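Local coordinates for G-protein alpha subunit Galpha7 (Naegleria fowleri, PDB 6NE6) that probably binds and hydrolyses GTP, acting as the nucleotide-dependent switch subunit of a heterotrimeric G protein, at residues R55-L60 and P113-A118; Q104-L109 and Y133-L138; F283-Y288 and R298-V303. One frame throughout, in Å; residues are numbered along the deposited sequence.

Contact 1. Residues R55-L60 and P113-A118; sequences RNMMVL and PAILQA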
loop_
_atom_site.group_PDB
_atom_site.type_symbol
_atom_site.label_atom_id
_atom_site.label_comp_id
_atom_site.label_asym_id
_atom_site.label_seq_id
_atom_site.Cartn_x
_atom_site.Cartn_y
_atom_site.Cartn_z
ATOM N N ARG A 55 7.730 -8.255 -12.707
ATOM C CA ARG A 55 7.495 -6.879 -13.130
ATOM C C ARG A 55 8.501 -5.928 -12.497
ATOM O O ARG A 55 9.012 -5.018 -13.164
ATOM C CB ARG A 55 6.068 -6.451 -12.779
ATOM C CG ARG A 55 5.847 -4.945 -12.927
ATOM C CD ARG A 55 5.076 -4.591 -14.185
ATOM N NE ARG A 55 3.725 -5.146 -14.168
ATOM C CZ ARG A 55 2.690 -4.587 -13.545
ATOM N NH1 ARG A 55 2.847 -3.451 -12.875
ATOM N NH2 ARG A 55 1.498 -5.168 -13.588
ATOM N N ASN A 56 8.784 -6.106 -11.205
ATOM C CA ASN A 56 9.746 -5.230 -10.543
ATOM C C ASN A 56 11.111 -5.315 -11.213
ATOM O O ASN A 56 11.761 -4.290 -11.430
ATOM C CB ASN A 56 9.872 -5.604 -9.072
ATOM C CG ASN A 56 8.687 -5.194 -8.267
ATOM O OD1 ASN A 56 8.074 -4.157 -8.531
ATOM N ND2 ASN A 56 8.383 -5.974 -7.233
ATOM N N MET A 57 11.562 -6.533 -11.541
ATOM C CA MET A 57 12.853 -6.655 -12.219
ATOM C C MET A 57 12.804 -6.030 -13.605
ATOM O O MET A 57 13.772 -5.404 -14.035
ATOM C CB MET A 57 13.296 -8.117 -12.307
ATOM C CG MET A 57 14.738 -8.274 -12.833
ATOM S SD MET A 57 15.979 -7.255 -11.975
ATOM C CE MET A 57 16.238 -8.184 -10.462
ATOM N N MET A 58 11.669 -6.159 -14.309
ATOM C CA MET A 58 11.531 -5.527 -15.616
ATOM C C MET A 58 11.675 -4.017 -15.512
ATOM O O MET A 58 12.351 -3.387 -16.340
ATOM C CB MET A 58 10.177 -5.879 -16.226
ATOM C CG MET A 58 9.852 -5.099 -17.469
ATOM S SD MET A 58 11.019 -5.500 -18.768
ATOM C CE MET A 58 10.046 -5.069 -20.210
ATOM N N VAL A 59 11.030 -3.422 -14.508
ATOM C CA VAL A 59 11.109 -1.977 -14.310
ATOM C C VAL A 59 12.546 -1.564 -14.045
ATOM O O VAL A 59 13.028 -0.561 -14.587
ATOM C CB VAL A 59 10.178 -1.538 -13.168
ATOM C CG1 VAL A 59 10.405 -0.048 -12.841
ATOM C CG2 VAL A 59 8.723 -1.766 -13.569
ATOM N N LEU A 60 13.259 -2.339 -13.222
ATOM C CA LEU A 60 14.665 -2.039 -12.962
ATOM C C LEU A 60 15.502 -2.139 -14.233
ATOM O O LEU A 60 16.376 -1.299 -14.470
ATOM C CB LEU A 60 15.206 -2.969 -11.871
ATOM C CG LEU A 60 14.667 -2.609 -10.478
ATOM C CD1 LEU A 60 14.897 -3.703 -9.467
ATOM C CD2 LEU A 60 15.313 -1.303 -9.997
ATOM N N PRO A 113 25.362 -4.539 -10.743
ATOM C CA PRO A 113 25.520 -3.157 -10.255
ATOM C C PRO A 113 24.618 -2.149 -10.949
ATOM O O PRO A 113 24.103 -1.238 -10.284
ATOM C CB PRO A 113 27.010 -2.863 -10.499
ATOM C CG PRO A 113 27.522 -3.982 -11.363
ATOM C CD PRO A 113 26.649 -5.167 -11.070
ATOM N N ALA A 114 24.386 -2.285 -12.258
ATOM C CA ALA A 114 23.480 -1.348 -12.926
ATOM C C ALA A 114 22.080 -1.421 -12.337
ATOM O O ALA A 114 21.429 -0.391 -12.128
ATOM C CB ALA A 114 23.430 -1.620 -14.430
ATOM N N ILE A 115 21.600 -2.640 -12.072
ATOM C CA ILE A 115 20.289 -2.835 -11.455
ATOM C C ILE A 115 20.242 -2.168 -10.084
ATOM O O ILE A 115 19.267 -1.493 -9.734
ATOM C CB ILE A 115 19.980 -4.342 -11.361
ATOM C CG1 ILE A 115 19.788 -4.919 -12.758
ATOM C CG2 ILE A 115 18.758 -4.607 -10.467
ATOM C CD1 ILE A 115 18.504 -4.407 -13.475
ATOM N N LEU A 116 21.287 -2.363 -9.280
ATOM C CA LEU A 116 21.289 -1.801 -7.933
ATOM C C LEU A 116 21.402 -0.277 -7.957
ATOM O O LEU A 116 20.875 0.398 -7.064
ATOM C CB LEU A 116 22.414 -2.436 -7.097
ATOM C CG LEU A 116 22.156 -3.909 -6.724
ATOM C CD1 LEU A 116 23.321 -4.558 -5.967
ATOM C CD2 LEU A 116 20.846 -4.062 -5.936
ATOM N N GLN A 117 22.069 0.281 -8.966
ATOM C CA GLN A 117 22.092 1.738 -9.117
ATOM C C GLN A 117 20.698 2.262 -9.434
ATOM O O GLN A 117 20.279 3.313 -8.926
ATOM C CB GLN A 117 23.079 2.133 -10.221
ATOM C CG GLN A 117 24.574 2.026 -9.838
ATOM C CD GLN A 117 25.031 3.134 -8.892
ATOM O OE1 GLN A 117 24.403 4.200 -8.804
ATOM N NE2 GLN A 117 26.120 2.887 -8.176
ATOM N N ALA A 118 19.972 1.548 -10.288
ATOM C CA ALA A 118 18.590 1.927 -10.566
ATOM C C ALA A 118 17.745 1.811 -9.308
ATOM O O ALA A 118 16.906 2.678 -9.026
ATOM C CB ALA A 118 18.023 1.051 -11.687
#
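No ring or amide lies between the aliphatic ends of M57 and L60 and those of I115 and A118; the flat group that matters is the ring of F135, on helix 131-136, which packs against M57 and L60 from outside this contact.

I115 and L60 share most of the contact. I115 CD1 comes down on the end of the segment 55-60, where I115 CD1 lies 3.8 Å from L60 C, the carbonyl carbon, and 3.9 Å from L60 CB. In I115 a chi1 of -68° sets CG2 anti to the backbone N, facing helix 39-66, and the bend at chi2 brings CD1 to the same side. The sulfur SD of M57 is about equally far from I115 CD1 and CG2, at 4.1 Å from each. M57 reaches this place by bending at chi2 (51°) and chi3. A turn further on, L60 CD2 meets the methyl CB of A118 at 4.0 Å. The side chains of M57 and L60 each cross that of I115 at about a right angle, echoing the helices themselves: the axes of the two short segments pass 10.2 Å apart at 95°.

I115 also touches I61 and T64, and so sits like a knob among M57, L60, I61 and T64, residues spaced as i, i+3, i+4 and i+7, where a short helix crosses the long one nearly at right angles. Such packing is characteristic of the all-helical domain of G-protein alpha subunits, in which smaller helices surround one long central helix.

Contact 2. Residues Q104-L109 and Y133-L138; sequences QDIAEL and YYFDNL. With EDO (1,2-ethanediol), chain G.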
loop_
_atom_site.group_PDB
_atom_site.type_symbol
_atom_site.label_atom_id
_atom_site.label_comp_id
_atom_site.label_asym_id
_atom_site.label_seq_id
_atom_site.Cartn_x
_atom_site.Cartn_y
_atom_site.Cartn_z
ATOM N N GLN A 104 16.328 -18.207 -10.491
ATOM C CA GLN A 104 17.779 -18.067 -10.411
ATOM C C GLN A 104 18.258 -16.885 -11.247
ATOM O O GLN A 104 19.160 -16.150 -10.828
ATOM C CB GLN A 104 18.455 -19.365 -10.851
ATOM C CG GLN A 104 18.174 -20.573 -9.932
ATOM C CD GLN A 104 18.768 -21.869 -10.463
ATOM O OE1 GLN A 104 19.981 -22.071 -10.411
ATOM N NE2 GLN A 104 17.910 -22.759 -10.978
ATOM N N ASP A 105 17.642 -16.666 -12.418
ATOM C CA ASP A 105 18.028 -15.532 -13.255
ATOM C C ASP A 105 17.720 -14.202 -12.571
ATOM O O ASP A 105 18.530 -13.273 -12.611
ATOM C CB ASP A 105 17.323 -15.597 -14.613
ATOM C CG ASP A 105 17.904 -16.658 -15.543
ATOM O OD1 ASP A 105 19.082 -17.056 -15.383
ATOM O OD2 ASP A 105 17.165 -17.088 -16.456
ATOM N N ILE A 106 16.551 -14.086 -11.943
ATOM C CA ILE A 106 16.215 -12.829 -11.286
ATOM C C ILE A 106 17.141 -12.588 -10.102
ATOM O O ILE A 106 17.606 -11.464 -9.886
ATOM C CB ILE A 106 14.733 -12.821 -10.875
ATOM C CG1 ILE A 106 13.847 -12.816 -12.130
ATOM C CG2 ILE A 106 14.434 -11.613 -9.971
ATOM C CD1 ILE A 106 12.361 -13.085 -11.857
ATOM N N ALA A 107 17.431 -13.639 -9.320
ATOM C CA ALA A 107 18.357 -13.491 -8.196
ATOM C C ALA A 107 19.747 -13.082 -8.667
ATOM O O ALA A 107 20.427 -12.282 -8.008
ATOM C CB ALA A 107 18.430 -14.789 -7.396
ATOM N N GLU A 108 20.198 -13.628 -9.799
ATOM C CA GLU A 108 21.496 -13.216 -10.314
ATOM C C GLU A 108 21.462 -11.756 -10.762
ATOM O O GLU A 108 22.394 -10.989 -10.477
ATOM C CB GLU A 108 21.929 -14.155 -11.447
ATOM C CG GLU A 108 23.387 -14.050 -11.845
ATOM C CD GLU A 108 24.370 -14.407 -10.726
ATOM O OE1 GLU A 108 24.101 -15.329 -9.907
ATOM O OE2 GLU A 108 25.427 -13.754 -10.662
ATOM N N LEU A 109 20.393 -11.341 -11.451
ATOM C CA LEU A 109 20.297 -9.940 -11.867
ATOM C C LEU A 109 20.178 -8.989 -10.682
ATOM O O LEU A 109 20.569 -7.821 -10.783
ATOM C CB LEU A 109 19.105 -9.735 -12.801
ATOM C CG LEU A 109 19.342 -9.706 -14.305
ATOM C CD1 LEU A 109 18.112 -9.105 -14.982
ATOM C CD2 LEU A 109 20.592 -8.921 -14.680
ATOM N N TYR A 133 12.089 -6.686 -0.664
ATOM C CA TYR A 133 11.704 -7.805 0.184
ATOM C C TYR A 133 11.620 -9.094 -0.624
ATOM O O TYR A 133 12.194 -10.124 -0.242
ATOM C CB TYR A 133 10.360 -7.498 0.857
ATOM C CG TYR A 133 9.755 -8.712 1.540
ATOM C CD1 TYR A 133 10.058 -9.021 2.859
ATOM C CD2 TYR A 133 8.887 -9.553 0.850
ATOM C CE1 TYR A 133 9.508 -10.143 3.474
ATOM C CE2 TYR A 133 8.335 -10.669 1.452
ATOM C CZ TYR A 133 8.647 -10.959 2.762
ATOM O OH TYR A 133 8.096 -12.067 3.356
ATOM N N TYR A 134 10.903 -9.062 -1.749
ATOM C CA TYR A 134 10.759 -10.296 -2.511
ATOM C C TYR A 134 12.099 -10.728 -3.102
ATOM O O TYR A 134 12.464 -11.911 -3.028
ATOM C CB TYR A 134 9.692 -10.135 -3.601
ATOM C CG TYR A 134 8.266 -10.029 -3.087
ATOM C CD1 TYR A 134 7.746 -10.969 -2.193
ATOM C CD2 TYR A 134 7.444 -8.989 -3.497
ATOM C CE1 TYR A 134 6.434 -10.877 -1.732
ATOM C CE2 TYR A 134 6.141 -8.886 -3.044
ATOM C CZ TYR A 134 5.639 -9.834 -2.168
ATOM O OH TYR A 134 4.334 -9.729 -1.707
ATOM N N PHE A 135 12.866 -9.781 -3.655
ATOM C CA PHE A 135 14.161 -10.135 -4.230
ATOM C C PHE A 135 15.085 -10.740 -3.177
ATOM O O PHE A 135 15.801 -11.718 -3.445
ATOM C CB PHE A 135 14.847 -8.907 -4.833
ATOM C CG PHE A 135 14.216 -8.364 -6.095
ATOM C CD1 PHE A 135 13.660 -9.193 -7.058
ATOM C CD2 PHE A 135 14.238 -6.989 -6.333
ATOM C CE1 PHE A 135 13.120 -8.653 -8.233
ATOM C CE2 PHE A 135 13.705 -6.450 -7.498
ATOM C CZ PHE A 135 13.154 -7.274 -8.451
ATOM N N ASP A 136 15.088 -10.165 -1.972
ATOM C CA ASP A 136 15.994 -10.657 -0.936
ATOM C C ASP A 136 15.571 -12.009 -0.385
ATOM O O ASP A 136 16.381 -12.666 0.277
ATOM C CB ASP A 136 16.082 -9.666 0.226
ATOM C CG ASP A 136 16.937 -8.457 -0.096
ATOM O OD1 ASP A 136 17.785 -8.536 -1.019
ATOM O OD2 ASP A 136 16.772 -7.434 0.606
ATOM N N ASN A 137 14.315 -12.417 -0.597
ATOM C CA ASN A 137 13.834 -13.710 -0.124
ATOM C C ASN A 137 13.684 -14.730 -1.247
ATOM O O ASN A 137 12.931 -15.701 -1.103
ATOM C CB ASN A 137 12.508 -13.543 0.624
ATOM C CG ASN A 137 12.702 -12.912 1.987
ATOM O OD1 ASN A 137 13.136 -13.576 2.929
ATOM N ND2 ASN A 137 12.423 -11.621 2.090
ATOM N N LEU A 138 14.412 -14.556 -2.350
ATOM C CA LEU A 138 14.239 -15.474 -3.470
ATOM C C LEU A 138 14.744 -16.885 -3.178
ATOM O O LEU A 138 14.321 -17.821 -3.860
ATOM C CB LEU A 138 14.908 -14.907 -4.721
ATOM C CG LEU A 138 14.071 -13.924 -5.543
ATOM C CD1 LEU A 138 14.924 -13.295 -6.639
ATOM C CD2 LEU A 138 12.852 -14.626 -6.152
HETATM C C1 EDO G . 18.175 -18.337 -5.970
HETATM O O1 EDO G . 19.176 -18.739 -6.928
HETATM C C2 EDO G . 16.817 -18.174 -6.651
HETATM O O2 EDO G . 15.827 -19.009 -6.024
#
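I106 meets F135 and L138 through one methyl, CG2, and this forms the tight part of the contact. The methyl lies 3.7 Å from F135 CE1, approaching the ring obliquely, and 3.8 Å from L138 CD1, so it fills the angle between F135, near the end of helix 131-136, and L138, just beyond it. A chi1 of -67° turns CG1 of I106 away from the carbonyl carbon and leaves CG2 opposite the backbone N, pointing at both partners, and the side chain crosses each of theirs at roughly a right angle. A107 belongs to this close side too, since L138 CD1 lies 3.7 Å from A107 N and 3.9 Å from A107 CB. Outside the two segments, I106 also packs on I83 and W98, while the ring of F135 meets that of W110 with their planes inclined at about 40°.

Toward Q104 the fit is looser. At this margin the two segments are bridged by a 1,2-ethanediol, probably from the crystallisation liquor: its O2 donates to L138 O at 2.9 Å, and its carbons C1 and C2 both lie 3.8 Å from A107 CB. The diol's O1 comes no nearer to Q104 than CG, at 3.7 Å, without a hydrogen bond.

The end of helix 131-136 is tied internally. N137, the residue at which the chain leaves helical geometry, sends ND2 back to Y133 O at 2.8 Å (N-H...O 156°), and that nitrogen also lies over one face of the Y133 ring, offset toward its rim.

No hydrogen bond or salt bridge spans the two segments. Their cohesion is therefore hydrophobic and depends on shape; the polar bonds described lie beside it, at the helix end and at the diol.

Contact 3. Residues F283-Y288 and R298-V303; sequences FIKDMY and RDVFFV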
loop_
_atom_site.group_PDB
_atom_site.type_symbol
_atom_site.label_atom_id
_atom_site.label_comp_id
_atom_site.label_asym_id
_atom_site.label_seq_id
_atom_site.Cartn_x
_atom_site.Cartn_y
_atom_site.Cartn_z
ATOM N N PHE A 283 5.124 18.987 8.720
ATOM C CA PHE A 283 4.807 19.839 7.577
ATOM C C PHE A 283 3.790 19.177 6.662
ATOM O O PHE A 283 2.856 19.833 6.184
ATOM C CB PHE A 283 6.088 20.163 6.808
ATOM C CG PHE A 283 5.884 21.028 5.589
ATOM C CD1 PHE A 283 5.889 22.409 5.700
ATOM C CD2 PHE A 283 5.740 20.460 4.332
ATOM C CE1 PHE A 283 5.728 23.214 4.578
ATOM C CE2 PHE A 283 5.573 21.257 3.210
ATOM C CZ PHE A 283 5.575 22.637 3.339
ATOM N N ILE A 284 3.950 17.877 6.409
ATOM C CA ILE A 284 3.002 17.171 5.552
ATOM C C ILE A 284 1.632 17.102 6.212
ATOM O O ILE A 284 0.603 17.348 5.571
ATOM C CB ILE A 284 3.532 15.771 5.207
ATOM C CG1 ILE A 284 4.800 15.886 4.364
ATOM C CG2 ILE A 284 2.457 14.968 4.470
ATOM C CD1 ILE A 284 5.542 14.561 4.199
ATOM N N LYS A 285 1.592 16.767 7.500
ATOM C CA LYS A 285 0.317 16.769 8.213
ATOM C C LYS A 285 -0.346 18.142 8.149
ATOM O O LYS A 285 -1.562 18.239 7.952
ATOM C CB LYS A 285 0.537 16.330 9.657
ATOM C CG LYS A 285 -0.675 16.453 10.577
ATOM C CD LYS A 285 -0.311 16.044 12.003
ATOM C CE LYS A 285 -1.471 16.270 12.962
ATOM N NZ LYS A 285 -1.121 15.882 14.360
ATOM N N ASP A 286 0.443 19.220 8.265
ATOM C CA ASP A 286 -0.132 20.558 8.191
ATOM C C ASP A 286 -0.683 20.848 6.800
ATOM O O ASP A 286 -1.709 21.525 6.668
ATOM C CB ASP A 286 0.899 21.621 8.581
ATOM C CG ASP A 286 1.199 21.623 10.064
ATOM O OD1 ASP A 286 0.393 21.051 10.829
ATOM O OD2 ASP A 286 2.232 22.208 10.459
ATOM N N MET A 287 -0.014 20.361 5.749
ATOM C CA MET A 287 -0.543 20.571 4.407
ATOM C C MET A 287 -1.892 19.883 4.243
ATOM O O MET A 287 -2.819 20.444 3.643
ATOM C CB MET A 287 0.442 20.068 3.347
ATOM C CG MET A 287 1.676 20.931 3.157
ATOM S SD MET A 287 2.510 20.498 1.603
ATOM C CE MET A 287 3.198 18.888 2.012
ATOM N N TYR A 288 -2.028 18.669 4.775
ATOM C CA TYR A 288 -3.316 17.990 4.695
ATOM C C TYR A 288 -4.379 18.718 5.507
ATOM O O TYR A 288 -5.507 18.904 5.036
ATOM C CB TYR A 288 -3.174 16.534 5.149
ATOM C CG TYR A 288 -2.774 15.616 3.999
ATOM C CD1 TYR A 288 -3.726 15.180 3.087
ATOM C CD2 TYR A 288 -1.444 15.209 3.821
ATOM C CE1 TYR A 288 -3.378 14.364 2.029
ATOM C CE2 TYR A 288 -1.093 14.388 2.765
ATOM C CZ TYR A 288 -2.066 13.969 1.882
ATOM O OH TYR A 288 -1.736 13.163 0.825
ATOM N N ARG A 298 -12.043 14.305 11.963
ATOM C CA ARG A 298 -12.103 14.028 13.387
ATOM C C ARG A 298 -10.707 14.058 14.001
ATOM O O ARG A 298 -10.498 14.657 15.071
ATOM C CB ARG A 298 -12.770 12.677 13.611
ATOM C CG ARG A 298 -12.817 12.258 15.029
ATOM C CD ARG A 298 -13.738 13.146 15.833
ATOM N NE ARG A 298 -13.814 12.625 17.185
ATOM C CZ ARG A 298 -14.610 13.098 18.134
ATOM N NH1 ARG A 298 -15.423 14.118 17.884
ATOM N NH2 ARG A 298 -14.583 12.544 19.335
ATOM N N ASP A 299 -9.743 13.414 13.345
ATOM C CA ASP A 299 -8.367 13.409 13.831
ATOM C C ASP A 299 -7.446 12.978 12.689
ATOM O O ASP A 299 -7.898 12.541 11.629
ATOM C CB ASP A 299 -8.240 12.491 15.054
ATOM C CG ASP A 299 -7.216 12.985 16.064
ATOM O OD1 ASP A 299 -6.346 13.813 15.708
ATOM O OD2 ASP A 299 -7.287 12.528 17.218
ATOM N N VAL A 300 -6.137 13.096 12.925
ATOM C CA VAL A 300 -5.108 12.682 11.972
ATOM C C VAL A 300 -4.120 11.792 12.713
ATOM O O VAL A 300 -3.688 12.137 13.817
ATOM C CB VAL A 300 -4.373 13.884 11.344
ATOM C CG1 VAL A 300 -3.252 13.402 10.445
ATOM C CG2 VAL A 300 -5.334 14.779 10.560
ATOM N N PHE A 301 -3.782 10.639 12.124
ATOM C CA PHE A 301 -2.883 9.677 12.753
ATOM C C PHE A 301 -1.778 9.292 11.783
ATOM O O PHE A 301 -2.031 9.088 10.590
ATOM C CB PHE A 301 -3.608 8.379 13.195
ATOM C CG PHE A 301 -4.616 8.569 14.293
ATOM C CD1 PHE A 301 -4.249 8.429 15.625
ATOM C CD2 PHE A 301 -5.938 8.857 13.998
ATOM C CE1 PHE A 301 -5.186 8.597 16.646
ATOM C CE2 PHE A 301 -6.877 9.015 15.019
ATOM C CZ PHE A 301 -6.502 8.894 16.329
ATOM N N PHE A 302 -0.554 9.175 12.298
ATOM C CA PHE A 302 0.524 8.554 11.545
ATOM C C PHE A 302 0.499 7.064 11.831
ATOM O O PHE A 302 0.251 6.653 12.967
ATOM C CB PHE A 302 1.886 9.127 11.951
ATOM C CG PHE A 302 2.034 10.596 11.679
ATOM C CD1 PHE A 302 2.257 11.051 10.387
ATOM C CD2 PHE A 302 1.951 11.515 12.708
ATOM C CE1 PHE A 302 2.411 12.393 10.129
ATOM C CE2 PHE A 302 2.094 12.870 12.454
ATOM C CZ PHE A 302 2.322 13.304 11.158
ATOM N N VAL A 303 0.791 6.247 10.817
ATOM C CA VAL A 303 0.773 4.801 11.019
ATOM C C VAL A 303 1.748 4.126 10.061
ATOM O O VAL A 303 2.102 4.665 9.012
ATOM C CB VAL A 303 -0.660 4.234 10.855
ATOM C CG1 VAL A 303 -1.110 4.309 9.420
ATOM C CG2 VAL A 303 -0.740 2.801 11.384
#
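K285 and V300 have the nearest CA atoms of the two segments, 7.8 Å apart, where a turn of helix 277-291 lies over the strand 297-302.

The lysine covers the strand with its hydrocarbon chain. CG is anti to the backbone N (chi1 172°), and every later torsion is also near 180°, so the chain runs straight out between two side chains of the strand. It slides past V300 in the opposite direction, K285 CG coming to 4.0 Å from V300 CG1 and K285 CE to 4.1 Å from V300 CB. Against F302 it crosses at about a right angle: the ring atom CZ lies 3.8 Å from K285 CB and 3.9 Å from K285 CD, an oblique approach to the ring. F302 has a second lysine neighbour in K281, with which it makes a cation-pi interaction.

Within these two segments K285 NZ makes no charge contact; it lies 5.8 Å from D299 OD1, a separation that may allow some attraction between the opposite charges. That carboxylate is partly engaged at home, since D299 OD1 accepts the N-H of V300 at 2.9 Å, on its anti side and 29° out of the carboxylate plane.

V300 and F302 serve the helix 277-291 side, whereas F301, between them, points away and packs on Q317 and I318 of helix 308-326; its backbone meanwhile pairs with L245 and L247. The strand is the outermost of its sheet on this side, parallel to its neighbour 242-248, and helix 277-291 lies in the connection between the two. Helix over edge strand, in a beta-alpha-beta crossover with helices on both faces of the sheet, is typical of the Ras-like, P-loop NTPase domain of G-protein alpha subunits.

Contacts 1 and 2 belong to one helical core. Their centres are 11 Å apart, and their segments alternate along the chain in the order 55-60, 104-109, 113-118, 133-138, so the helices they join are interleaved; the two also touch directly, as where I115 CB packs on L109 O. Contact 3 follows later in the sequence, in the sheet-containing GTPase domain, its centre 33 Å from that of contact 1 and 36 Å from that of contact 2, with no atoms meeting. Contacts 2 and 3 lie on opposite sides of the chain's centre. The three thus sample both domains of a G-protein alpha subunit, with the family's nucleotide-binding cleft between them.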